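Local atomic coordinates of protein FimX (Pseudomonas aeruginosa PAO1, PDB entry 3HV8), a protein that carries an EAL domain, an alpha/beta fold of barrel type, and holds the ligand C2E in a pocket of that domain. Residues R34-P39 with P255-D260; P119-W124 with K156-G161; E231-L236 with G249-G254. One frame throughout, in Å; residues are numbered along the deposited sequence.

Contact 1: R34-P39 with P255-D260; sequences RLLFQP and PSQAMD. With C2E (9,9'-[(2R,3R,3aS,5S,7aR,9R,10R,10aS,12S,14aR)-3,5,10,12-tetrahydroxy-5,12-dioxidooctahydro-2H,7H-difuro[3,2-d:3',2'-j][1,3,7,9,2,8]tetraoxadiphosphacyclododecine-2,9-diyl]bis(2-amino-1,9-dihydro-6H-purin-6-one)), chain B.
Two main-chain hydrogen bonds form the inner shell here: Phe37 N donates to Ser256 O at 2.8 Å, and Ser256 N returns a bond to Phe37 O at 2.9 Å. Phe37 and Met259 lie on one side of the strand, Arg34, Leu36 and Gln38 on the other. The Phe37 ring, its CG beside the backbone N, takes Met259 over one face; the methionine chain, bent at its last torsion, lays its SD 4.4 Å from the centroid of the Phe37 ring in a Met-aromatic contact. The carbonyl oxygens of Ser256 and Gln257 lie instead at the ring's edge, near its plane, with Phe37 CD2 3.6 Å from Ser256 O. Leu36 packs its CB 4.0 Å from Pro255 CB and crosses Gln257 obliquely, CD2 against its CG. Gln38, extended throughout with CG anti to its backbone N, touches the ligand directly: its NE2 donates to N7 of C2E at 3.1 Å (161°), and Pro255 CG lies 3.7 Å from O2' of C2E. Further out, the Arg34 guanidinium and the Gln257 amide stack almost parallel, their planes 6° apart, while the charge of Arg34 is met by a salt bridge from NH2 to Glu64.

The motif is a single antiparallel bridge of the hydrogen-bonded kind, in which a tail without regular structure runs beside a barrel strand. Arg34, Leu36 and Gln38 bond through their backbones to strand 49-58, whereas the intervening Phe37 turns its N and O to the tail, so partners flank the strand.

Behind the ligand contact, Gln38 NE2 also bonds Gln253 O, which holds the amide in orientation. An ST turn shapes the tail, Ala258 N donating to Ser256 OG at 3.2 Å along a nearly straight line (174°).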
loop_
_atom_site.group_PDB
_atom_site.type_symbol
_atom_site.label_atom_id
_atom_site.label_comp_id
_atom_site.label_asym_id
_atom_site.label_seq_id
_atom_site.Cartn_x
_atom_site.Cartn_y
_atom_site.Cartn_z
ATOM N N ARG A 34 10.828 -3.660 -11.744
ATOM C CA ARG A 34 10.148 -2.502 -12.286
ATOM C C ARG A 34 9.044 -2.090 -11.316
ATOM O O ARG A 34 8.328 -2.946 -10.787
ATOM C CB ARG A 34 9.553 -2.840 -13.642
ATOM C CG ARG A 34 8.685 -1.743 -14.237
ATOM C CD ARG A 34 8.269 -2.094 -15.657
ATOM N NE ARG A 34 9.436 -2.251 -16.521
ATOM C CZ ARG A 34 9.474 -3.027 -17.598
ATOM N NH1 ARG A 34 10.589 -3.100 -18.316
ATOM N NH2 ARG A 34 8.407 -3.729 -17.958
ATOM N N LEU A 35 8.904 -0.789 -11.080
ATOM C CA LEU A 35 7.766 -0.273 -10.324
ATOM C C LEU A 35 6.623 0.108 -11.257
ATOM O O LEU A 35 6.827 0.788 -12.278
ATOM C CB LEU A 35 8.173 0.943 -9.499
ATOM C CG LEU A 35 9.285 0.706 -8.484
ATOM C CD1 LEU A 35 9.583 1.953 -7.679
ATOM C CD2 LEU A 35 8.929 -0.462 -7.563
ATOM N N LEU A 36 5.414 -0.321 -10.900
ATOM C CA LEU A 36 4.200 0.165 -11.530
ATOM C C LEU A 36 3.439 1.029 -10.519
ATOM O O LEU A 36 3.664 0.931 -9.304
ATOM C CB LEU A 36 3.317 -0.999 -11.978
ATOM C CG LEU A 36 3.997 -2.078 -12.825
ATOM C CD1 LEU A 36 2.967 -3.165 -13.163
ATOM C CD2 LEU A 36 4.604 -1.462 -14.096
ATOM N N PHE A 37 2.524 1.848 -11.031
ATOM C CA PHE A 37 1.818 2.853 -10.253
ATOM C C PHE A 37 0.348 2.769 -10.563
ATOM O O PHE A 37 -0.040 2.765 -11.727
ATOM C CB PHE A 37 2.368 4.234 -10.607
ATOM C CG PHE A 37 3.850 4.344 -10.400
ATOM C CD1 PHE A 37 4.365 4.667 -9.156
ATOM C CD2 PHE A 37 4.728 4.088 -11.440
ATOM C CE1 PHE A 37 5.731 4.733 -8.947
ATOM C CE2 PHE A 37 6.097 4.156 -11.242
ATOM C CZ PHE A 37 6.596 4.485 -9.993
ATOM N N GLN A 38 -0.480 2.669 -9.530
ATOM C CA GLN A 38 -1.922 2.638 -9.733
ATOM C C GLN A 38 -2.571 3.768 -8.958
ATOM O O GLN A 38 -2.476 3.821 -7.732
ATOM C CB GLN A 38 -2.520 1.286 -9.329
ATOM C CG GLN A 38 -4.020 1.224 -9.616
ATOM C CD GLN A 38 -4.637 -0.120 -9.333
ATOM O OE1 GLN A 38 -4.102 -0.929 -8.568
ATOM N NE2 GLN A 38 -5.783 -0.380 -9.959
ATOM N N PRO A 39 -3.253 4.678 -9.661
ATOM C CA PRO A 39 -3.766 5.869 -8.975
ATOM C C PRO A 39 -4.839 5.526 -7.956
ATOM O O PRO A 39 -5.604 4.565 -8.123
ATOM C CB PRO A 39 -4.342 6.722 -10.123
ATOM C CG PRO A 39 -4.665 5.714 -11.185
ATOM C CD PRO A 39 -3.550 4.692 -11.106
ATOM N N PRO A 255 -2.596 -0.707 -12.893
ATOM C CA PRO A 255 -1.185 -0.361 -12.688
ATOM C C PRO A 255 -0.493 -0.038 -14.006
ATOM O O PRO A 255 -0.746 -0.740 -14.985
ATOM C CB PRO A 255 -0.602 -1.638 -12.073
ATOM C CG PRO A 255 -1.780 -2.329 -11.435
ATOM C CD PRO A 255 -2.928 -2.041 -12.358
ATOM N N SER A 256 0.343 0.999 -14.035
ATOM C CA SER A 256 1.038 1.416 -15.255
ATOM C C SER A 256 2.453 1.866 -14.935
ATOM O O SER A 256 2.734 2.310 -13.821
ATOM C CB SER A 256 0.271 2.566 -15.919
ATOM O OG SER A 256 1.070 3.210 -16.900
ATOM N N GLN A 257 3.349 1.773 -15.916
ATOM C CA GLN A 257 4.735 2.190 -15.725
ATOM C C GLN A 257 4.868 3.693 -15.507
ATOM O O GLN A 257 5.901 4.169 -15.020
ATOM C CB GLN A 257 5.583 1.802 -16.936
ATOM C CG GLN A 257 6.341 0.501 -16.795
ATOM C CD GLN A 257 7.312 0.269 -17.941
ATOM O OE1 GLN A 257 8.419 0.815 -17.959
ATOM N NE2 GLN A 257 6.903 -0.552 -18.901
ATOM N N ALA A 258 3.831 4.432 -15.877
ATOM C CA ALA A 258 3.884 5.884 -15.803
ATOM C C ALA A 258 2.852 6.464 -14.848
ATOM O O ALA A 258 1.737 5.951 -14.724
ATOM C CB ALA A 258 3.714 6.494 -17.195
ATOM N N MET A 259 3.235 7.547 -14.182
ATOM C CA MET A 259 2.294 8.341 -13.404
ATOM C C MET A 259 1.726 9.468 -14.259
ATOM O O MET A 259 2.172 10.613 -14.168
ATOM C CB MET A 259 2.973 8.925 -12.165
ATOM C CG MET A 259 3.240 7.903 -11.061
ATOM S SD MET A 259 4.099 8.621 -9.633
ATOM C CE MET A 259 5.793 8.591 -10.208
ATOM N N ASP A 260 0.749 9.145 -15.095
ATOM C CA ASP A 260 0.136 10.179 -15.931
ATOM C C ASP A 260 -1.388 10.180 -15.876
ATOM O O ASP A 260 -2.060 10.561 -16.834
ATOM C CB ASP A 260 0.666 10.150 -17.380
ATOM C CG ASP A 260 0.742 8.754 -17.962
ATOM O OD1 ASP A 260 0.074 7.845 -17.434
ATOM O OD2 ASP A 260 1.469 8.568 -18.961
HETATM P P1 C2E B . -2.443 -6.185 -2.753
HETATM O O2P C2E B . -3.169 -5.392 -1.570
HETATM O O1P C2E B . -3.302 -7.347 -3.061
HETATM O "O5'" C2E B . -2.367 -5.392 -4.133
HETATM C "C5'" C2E B . -3.543 -5.393 -4.966
HETATM C "C4'" C2E B . -3.513 -6.460 -6.080
HETATM O "O4'" C2E B . -4.704 -6.315 -6.891
HETATM C "C3'" C2E B . -2.352 -6.074 -6.989
HETATM O "O3'" C2E B . -1.719 -7.265 -7.480
HETATM C "C2'" C2E B . -3.006 -5.230 -8.108
HETATM O "O2'" C2E B . -2.324 -5.302 -9.346
HETATM C "C1'" C2E B . -4.375 -5.903 -8.210
HETATM N N9 C2E B . -5.441 -5.050 -8.712
HETATM C C8 C2E B . -5.447 -3.677 -8.784
HETATM N N7 C2E B . -6.646 -3.260 -9.121
HETATM C C5 C2E B . -7.452 -4.348 -9.300
HETATM C C6 C2E B . -8.806 -4.507 -9.669
HETATM O O6 C2E B . -9.564 -3.554 -9.865
HETATM N N1 C2E B . -9.259 -5.765 -9.769
HETATM C C2 C2E B . -8.461 -6.841 -9.532
HETATM N N2 C2E B . -8.999 -8.096 -9.649
HETATM N N3 C2E B . -7.201 -6.708 -9.188
HETATM C C4 C2E B . -6.683 -5.486 -9.060
HETATM P P11 C2E B . -0.110 -7.299 -7.452
HETATM O O21 C2E B . 0.347 -8.657 -8.104
HETATM O O11 C2E B . 0.459 -6.080 -8.060
HETATM O O5A C2E B . 0.257 -7.258 -5.909
HETATM C C5A C2E B . -0.169 -8.335 -5.065
HETATM C C4A C2E B . 0.425 -8.189 -3.666
HETATM O O4A C2E B . 1.857 -8.226 -3.755
HETATM C C3A C2E B . 0.109 -6.862 -2.973
HETATM O O3A C2E B . -1.120 -6.893 -2.259
HETATM C C2A C2E B . 1.240 -6.805 -1.943
HETATM O O2A C2E B . 0.969 -7.702 -0.853
HETATM C C1A C2E B . 2.403 -7.424 -2.727
HETATM N N91 C2E B . 3.184 -6.352 -3.333
HETATM C C81 C2E B . 3.024 -5.763 -4.555
HETATM N N71 C2E B . 3.944 -4.850 -4.699
HETATM C C51 C2E B . 4.777 -4.856 -3.615
HETATM C C61 C2E B . 5.934 -4.152 -3.223
HETATM O O61 C2E B . 6.398 -3.201 -3.864
HETATM N N11 C2E B . 6.467 -4.508 -2.025
HETATM C C21 C2E B . 5.939 -5.490 -1.232
HETATM N N21 C2E B . 6.514 -5.755 -0.021
HETATM N N31 C2E B . 4.852 -6.134 -1.568
HETATM C C41 C2E B . 4.287 -5.840 -2.744
#

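Contact 2: P119-W124 with K156-G161; sequences PGLLPW and KQLTQG
The indole of Trp124 is the sole aromatic group of the two segments, and it plays no part between them: it is turned to helix 80-96, where Arg85 makes a cation-pi interaction with it and Ile88 touches it. No ring face or ring edge therefore enters the joint itself, which is built from leucine methyl groups and the bare backbone of a glycine.

Leu122 is the central side chain. With CG anti to its carbonyl carbon (chi1 -74°), it extends toward helix 152-164, and in one of its two conformers the branches divide the surface they meet. The CD2 branch lies 3.6 Å from Leu158 CD1 and also rests near the carbonyl carbon of Gly161. The CD1 branch comes to 3.9 Å from Gly161 CA, since glycine presents only main chain at that point. Leu158 puts its CG anti to the backbone N (chi1 173°), which swings CD1 in toward the first helix. There it meets Leu121 as well, 3.9 Å from Leu121 CD2, the two chains crossing obliquely.

Leu121 and Leu158 are buried and continue the packing inward, onto Ser115 and Leu116 of helix 113-116. The contact thus joins helices 121-132 and 152-164, which lie on the outside of the barrel and follow the neighbouring parallel strands 105-110 and 139-144.

The methyl Leu122 CD1 merely packs against Gln157 O, 4.1 Å away, an oxygen satisfied by Gly161 N within its helix. With no hydrogen bond across the segments, cohesion comes from dispersion and the burial of methyl groups, which sets no strict orientation; the second conformer of Leu122 is consistent with that.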
loop_
_atom_site.group_PDB
_atom_site.type_symbol
_atom_site.label_atom_id
_atom_site.label_comp_id
_atom_site.label_asym_id
_atom_site.label_seq_id
_atom_site.Cartn_x
_atom_site.Cartn_y
_atom_site.Cartn_z
ATOM N N PRO A 119 14.801 -3.750 12.887
ATOM C CA PRO A 119 15.114 -2.560 13.688
ATOM C C PRO A 119 15.959 -1.550 12.911
ATOM O O PRO A 119 16.090 -0.402 13.325
ATOM C CB PRO A 119 15.930 -3.143 14.847
ATOM C CG PRO A 119 16.516 -4.398 14.278
ATOM C CD PRO A 119 15.388 -4.963 13.479
ATOM N N GLY A 120 16.523 -1.963 11.782
ATOM C CA GLY A 120 17.319 -1.051 10.980
ATOM C C GLY A 120 16.534 -0.208 9.986
ATOM O O GLY A 120 17.074 0.715 9.383
ATOM N N LEU A 121 15.251 -0.524 9.811
ATOM C CA LEU A 121 14.467 0.147 8.787
ATOM C C LEU A 121 14.317 1.645 9.070
ATOM O O LEU A 121 14.586 2.476 8.205
ATOM C CB LEU A 121 13.098 -0.526 8.621
ATOM C CG LEU A 121 12.145 0.216 7.671
ATOM C CD1 LEU A 121 12.702 0.289 6.260
ATOM C CD2 LEU A 121 10.751 -0.420 7.673
ATOM N N LEU A 122 13.885 1.980 10.283
ATOM C CA LEU A 122 13.673 3.382 10.636
ATOM C C LEU A 122 14.940 4.238 10.527
ATOM O O LEU A 122 14.918 5.285 9.880
ATOM C CB LEU A 122 13.041 3.513 12.027
ATOM C CG LEU A 122 11.558 3.163 12.158
ATOM C CD1 LEU A 122 11.161 3.165 13.625
ATOM C CD2 LEU A 122 10.706 4.138 11.366
ATOM N N PRO A 123 16.050 3.801 11.157
ATOM C CA PRO A 123 17.288 4.576 11.020
ATOM C C PRO A 123 17.666 4.775 9.551
ATOM O O PRO A 123 18.036 5.878 9.157
ATOM C CB PRO A 123 18.334 3.702 11.728
ATOM C CG PRO A 123 17.570 2.896 12.697
ATOM C CD PRO A 123 16.231 2.632 12.032
ATOM N N TRP A 124 17.556 3.724 8.740
ATOM C CA TRP A 124 17.903 3.836 7.329
ATOM C C TRP A 124 16.955 4.766 6.575
ATOM O O TRP A 124 17.378 5.574 5.758
ATOM C CB TRP A 124 17.922 2.453 6.670
ATOM C CG TRP A 124 18.052 2.516 5.167
ATOM C CD1 TRP A 124 19.211 2.606 4.450
ATOM C CD2 TRP A 124 16.984 2.495 4.199
ATOM N NE1 TRP A 124 18.933 2.647 3.104
ATOM C CE2 TRP A 124 17.577 2.580 2.921
ATOM C CE3 TRP A 124 15.587 2.420 4.293
ATOM C CZ2 TRP A 124 16.828 2.591 1.741
ATOM C CZ3 TRP A 124 14.843 2.431 3.124
ATOM C CH2 TRP A 124 15.460 2.520 1.864
ATOM N N LYS A 156 3.314 -1.325 15.914
ATOM C CA LYS A 156 3.163 -0.160 16.781
ATOM C C LYS A 156 4.433 0.684 16.772
ATOM O O LYS A 156 4.401 1.893 16.559
ATOM C CB LYS A 156 2.836 -0.616 18.200
ATOM C CG LYS A 156 2.863 0.517 19.218
ATOM C CD LYS A 156 2.428 0.019 20.593
ATOM C CE LYS A 156 2.492 1.143 21.616
ATOM N NZ LYS A 156 1.799 0.788 22.880
ATOM N N GLN A 157 5.565 0.035 17.002
ATOM C CA GLN A 157 6.823 0.761 17.046
ATOM C C GLN A 157 7.171 1.384 15.699
ATOM O O GLN A 157 7.600 2.528 15.620
ATOM C CB GLN A 157 7.952 -0.175 17.497
ATOM C CG GLN A 157 7.786 -0.653 18.930
ATOM C CD GLN A 157 8.718 -1.800 19.286
ATOM O OE1 GLN A 157 9.254 -2.479 18.408
ATOM N NE2 GLN A 157 8.903 -2.030 20.583
ATOM N N LEU A 158 6.967 0.630 14.622
ATOM C CA LEU A 158 7.297 1.163 13.308
ATOM C C LEU A 158 6.429 2.368 12.962
ATOM O O LEU A 158 6.935 3.395 12.546
ATOM C CB LEU A 158 7.163 0.096 12.219
ATOM C CG LEU A 158 7.334 0.634 10.798
ATOM C CD1 LEU A 158 8.721 1.200 10.589
ATOM C CD2 LEU A 158 7.079 -0.471 9.788
ATOM N N THR A 159 5.119 2.240 13.158
ATOM C CA THR A 159 4.221 3.335 12.767
ATOM C C THR A 159 4.411 4.594 13.624
ATOM O O THR A 159 4.312 5.705 13.123
ATOM C CB THR A 159 2.723 2.907 12.702
ATOM O OG1 THR A 159 2.291 2.407 13.970
ATOM C CG2 THR A 159 2.532 1.829 11.639
ATOM N N GLN A 160 4.756 4.413 14.896
ATOM C CA GLN A 160 5.110 5.550 15.743
ATOM C C GLN A 160 6.383 6.224 15.213
ATOM O O GLN A 160 6.477 7.448 15.133
ATOM C CB GLN A 160 5.278 5.098 17.202
ATOM C CG GLN A 160 3.944 4.899 17.929
ATOM C CD GLN A 160 4.057 4.178 19.265
ATOM O OE1 GLN A 160 3.053 3.725 19.816
ATOM N NE2 GLN A 160 5.270 4.071 19.789
ATOM N N GLY A 161 7.351 5.412 14.801
ATOM C CA GLY A 161 8.569 5.951 14.221
ATOM C C GLY A 161 8.357 6.654 12.887
ATOM O O GLY A 161 8.999 7.665 12.585
#

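Contact 3: E231-L236 with G249-G254; sequences ESASVL and GYYLQG. With C2E (9,9'-[(2R,3R,3aS,5S,7aR,9R,10R,10aS,12S,14aR)-3,5,10,12-tetrahydroxy-5,12-dioxidooctahydro-2H,7H-difuro[3,2-d:3',2'-j][1,3,7,9,2,8]tetraoxadiphosphacyclododecine-2,9-diyl]bis(2-amino-1,9-dihydro-6H-purin-6-one)), chain B.
Tyr251 makes the close-packed part of this contact. Its CG anti to the backbone N, it spreads one ring face over the chain at Ser232 and Ala233, with CD2 3.4 Å from Glu231 O and OH 3.4 Å from Ala233 CB. Leu236 crosses Tyr251 and Leu252 at about a right angle, meeting Leu252 CD2 through CD1 at 3.9 Å. Ser232 caps the helix that starts here, its OG accepting from Val235 N at 3.3 Å.

The loose side is the exposed pair Glu231 and Tyr250, side by side but no nearer than 4.1 Å, from Glu231 CD to Tyr250 CD1. The base of C2E bridges them. Its C6 sits 3.4 Å above the Tyr250 ring plane and over the ring centre, while Tyr250 N donates to O6 of C2E at 2.9 Å. Glu231, extended beyond CG, uses a single oxygen: OE1 accepts from N1 of C2E at 2.7 Å and weakly from N2. Such a grip would suit an ionised carboxylate, and it lets the base connect two segments that share no hydrogen bond.

A carboxylate on the base's polar rim and a tyrosine under its face make this one end of the C2E pocket of the EAL domain.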
loop_
_atom_site.group_PDB
_atom_site.type_symbol
_atom_site.label_atom_id
_atom_site.label_comp_id
_atom_site.label_asym_id
_atom_site.label_seq_id
_atom_site.Cartn_x
_atom_site.Cartn_y
_atom_site.Cartn_z
ATOM N N GLU A 231 -14.334 -2.186 -10.362
ATOM C CA GLU A 231 -14.281 -2.614 -11.760
ATOM C C GLU A 231 -15.546 -2.281 -12.536
ATOM O O GLU A 231 -15.670 -2.684 -13.694
ATOM C CB GLU A 231 -14.017 -4.116 -11.855
ATOM C CG GLU A 231 -12.723 -4.547 -11.140
ATOM C CD GLU A 231 -12.284 -5.946 -11.518
ATOM O OE1 GLU A 231 -11.659 -6.621 -10.673
ATOM O OE2 GLU A 231 -12.567 -6.375 -12.656
ATOM N N SER A 232 -16.467 -1.544 -11.919
ATOM C CA SER A 232 -17.766 -1.251 -12.542
ATOM C C SER A 232 -18.340 0.076 -12.059
ATOM O O SER A 232 -18.033 0.530 -10.953
ATOM C CB SER A 232 -18.782 -2.364 -12.261
ATOM O OG SER A 232 -19.124 -2.462 -10.890
ATOM N N ALA A 233 -19.191 0.679 -12.886
ATOM C CA ALA A 233 -19.878 1.916 -12.526
ATOM C C ALA A 233 -20.800 1.746 -11.323
ATOM O O ALA A 233 -20.878 2.638 -10.471
ATOM C CB ALA A 233 -20.665 2.445 -13.724
ATOM N N SER A 234 -21.498 0.612 -11.240
ATOM C CA SER A 234 -22.387 0.364 -10.109
ATOM C C SER A 234 -21.606 0.340 -8.802
ATOM O O SER A 234 -22.073 0.824 -7.773
ATOM C CB SER A 234 -23.175 -0.944 -10.283
ATOM O OG SER A 234 -22.355 -2.083 -10.066
ATOM N N VAL A 235 -20.417 -0.254 -8.839
ATOM C CA VAL A 235 -19.609 -0.301 -7.635
ATOM C C VAL A 235 -19.044 1.082 -7.299
ATOM O O VAL A 235 -19.120 1.505 -6.143
ATOM C CB VAL A 235 -18.508 -1.373 -7.720
ATOM C CG1 VAL A 235 -17.540 -1.208 -6.566
ATOM C CG2 VAL A 235 -19.151 -2.758 -7.675
ATOM N N LEU A 236 -18.526 1.782 -8.303
ATOM C CA LEU A 236 -18.075 3.166 -8.110
ATOM C C LEU A 236 -19.178 4.000 -7.462
ATOM O O LEU A 236 -18.962 4.670 -6.454
ATOM C CB LEU A 236 -17.593 3.790 -9.419
ATOM C CG LEU A 236 -16.804 5.106 -9.306
ATOM C CD1 LEU A 236 -16.038 5.384 -10.584
ATOM C CD2 LEU A 236 -17.685 6.294 -8.943
ATOM N N GLY A 249 -9.079 0.963 -8.656
ATOM C CA GLY A 249 -9.464 -0.231 -9.389
ATOM C C GLY A 249 -9.204 -0.124 -10.869
ATOM O O GLY A 249 -8.899 0.951 -11.385
ATOM N N TYR A 250 -9.296 -1.263 -11.546
ATOM C CA TYR A 250 -9.145 -1.299 -12.994
ATOM C C TYR A 250 -10.092 -0.327 -13.709
ATOM O O TYR A 250 -9.750 0.211 -14.760
ATOM C CB TYR A 250 -9.367 -2.726 -13.521
ATOM C CG TYR A 250 -8.305 -3.737 -13.150
ATOM C CD1 TYR A 250 -8.620 -5.088 -13.041
ATOM C CD2 TYR A 250 -6.988 -3.353 -12.917
ATOM C CE1 TYR A 250 -7.651 -6.026 -12.702
ATOM C CE2 TYR A 250 -6.018 -4.285 -12.580
ATOM C CZ TYR A 250 -6.352 -5.618 -12.479
ATOM O OH TYR A 250 -5.386 -6.545 -12.142
ATOM N N TYR A 251 -11.278 -0.119 -13.146
ATOM C CA TYR A 251 -12.270 0.787 -13.749
ATOM C C TYR A 251 -11.749 2.223 -13.862
ATOM O O TYR A 251 -12.063 2.932 -14.820
ATOM C CB TYR A 251 -13.590 0.766 -12.974
ATOM C CG TYR A 251 -14.767 1.344 -13.740
ATOM C CD1 TYR A 251 -15.214 2.638 -13.501
ATOM C CD2 TYR A 251 -15.430 0.587 -14.700
ATOM C CE1 TYR A 251 -16.294 3.167 -14.203
ATOM C CE2 TYR A 251 -16.513 1.106 -15.409
ATOM C CZ TYR A 251 -16.938 2.394 -15.152
ATOM O OH TYR A 251 -18.014 2.908 -15.852
ATOM N N LEU A 252 -10.950 2.644 -12.886
ATOM C CA LEU A 252 -10.344 3.969 -12.902
ATOM C C LEU A 252 -9.063 3.958 -13.729
ATOM O O LEU A 252 -8.922 4.717 -14.691
ATOM C CB LEU A 252 -10.065 4.441 -11.471
ATOM C CG LEU A 252 -11.337 4.471 -10.622
ATOM C CD1 LEU A 252 -11.020 4.516 -9.139
ATOM C CD2 LEU A 252 -12.210 5.656 -11.034
ATOM N N GLN A 253 -8.128 3.093 -13.344
ATOM C CA GLN A 253 -6.927 2.840 -14.127
ATOM C C GLN A 253 -6.192 1.692 -13.463
ATOM O O GLN A 253 -6.088 1.656 -12.235
ATOM C CB GLN A 253 -6.003 4.054 -14.215
ATOM C CG GLN A 253 -4.903 3.850 -15.267
ATOM C CD GLN A 253 -3.666 4.692 -15.034
ATOM O OE1 GLN A 253 -2.649 4.197 -14.539
ATOM N NE2 GLN A 253 -3.743 5.968 -15.373
ATOM N N GLY A 254 -5.685 0.753 -14.253
ATOM C CA GLY A 254 -4.866 -0.318 -13.704
ATOM C C GLY A 254 -3.443 0.160 -13.471
ATOM O O GLY A 254 -3.111 1.306 -13.797
HETATM P P1 C2E B . -2.443 -6.185 -2.753
HETATM O O2P C2E B . -3.169 -5.392 -1.570
HETATM O O1P C2E B . -3.302 -7.347 -3.061
HETATM O "O5'" C2E B . -2.367 -5.392 -4.133
HETATM C "C5'" C2E B . -3.543 -5.393 -4.966
HETATM C "C4'" C2E B . -3.513 -6.460 -6.080
HETATM O "O4'" C2E B . -4.704 -6.315 -6.891
HETATM C "C3'" C2E B . -2.352 -6.074 -6.989
HETATM O "O3'" C2E B . -1.719 -7.265 -7.480
HETATM C "C2'" C2E B . -3.006 -5.230 -8.108
HETATM O "O2'" C2E B . -2.324 -5.302 -9.346
HETATM C "C1'" C2E B . -4.375 -5.903 -8.210
HETATM N N9 C2E B . -5.441 -5.050 -8.712
HETATM C C8 C2E B . -5.447 -3.677 -8.784
HETATM N N7 C2E B . -6.646 -3.260 -9.121
HETATM C C5 C2E B . -7.452 -4.348 -9.300
HETATM C C6 C2E B . -8.806 -4.507 -9.669
HETATM O O6 C2E B . -9.564 -3.554 -9.865
HETATM N N1 C2E B . -9.259 -5.765 -9.769
HETATM C C2 C2E B . -8.461 -6.841 -9.532
HETATM N N2 C2E B . -8.999 -8.096 -9.649
HETATM N N3 C2E B . -7.201 -6.708 -9.188
HETATM C C4 C2E B . -6.683 -5.486 -9.060
HETATM P P11 C2E B . -0.110 -7.299 -7.452
HETATM O O21 C2E B . 0.347 -8.657 -8.104
HETATM O O11 C2E B . 0.459 -6.080 -8.060
HETATM O O5A C2E B . 0.257 -7.258 -5.909
HETATM C C5A C2E B . -0.169 -8.335 -5.065
HETATM C C4A C2E B . 0.425 -8.189 -3.666
HETATM O O4A C2E B . 1.857 -8.226 -3.755
HETATM C C3A C2E B . 0.109 -6.862 -2.973
HETATM O O3A C2E B . -1.120 -6.893 -2.259
HETATM C C2A C2E B . 1.240 -6.805 -1.943
HETATM O O2A C2E B . 0.969 -7.702 -0.853
HETATM C C1A C2E B . 2.403 -7.424 -2.727
HETATM N N91 C2E B . 3.184 -6.352 -3.333
HETATM C C81 C2E B . 3.024 -5.763 -4.555
HETATM N N71 C2E B . 3.944 -4.850 -4.699
HETATM C C51 C2E B . 4.777 -4.856 -3.615
HETATM C C61 C2E B . 5.934 -4.152 -3.223
HETATM O O61 C2E B . 6.398 -3.201 -3.864
HETATM N N11 C2E B . 6.467 -4.508 -2.025
HETATM C C21 C2E B . 5.939 -5.490 -1.232
HETATM N N21 C2E B . 6.514 -5.755 -0.021
HETATM N N31 C2E B . 4.852 -6.134 -1.568
HETATM C C41 C2E B . 4.287 -5.840 -2.744
#

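From the N terminus, strand 33-42 supplies the first half of contact 1, whose partner arrives only at residues 255-260, so this contact closes a loop around most of the domain. Nested inside it, contact 2 closes a 31-residue excursion through strand 139-144. Contact 3, also nested within contact 1, follows contact 2 in series, tying the start of helix 233-242 to the loop after strand 246-247. Its second segment runs directly into that of contact 1; the two contacts touch, and both reach C2E. Contact 2 lies apart, its centre about 35 Å from that of contact 3 and on the opposite side of the chain's centre, joining outer helices while the others each contribute residues to the pocket.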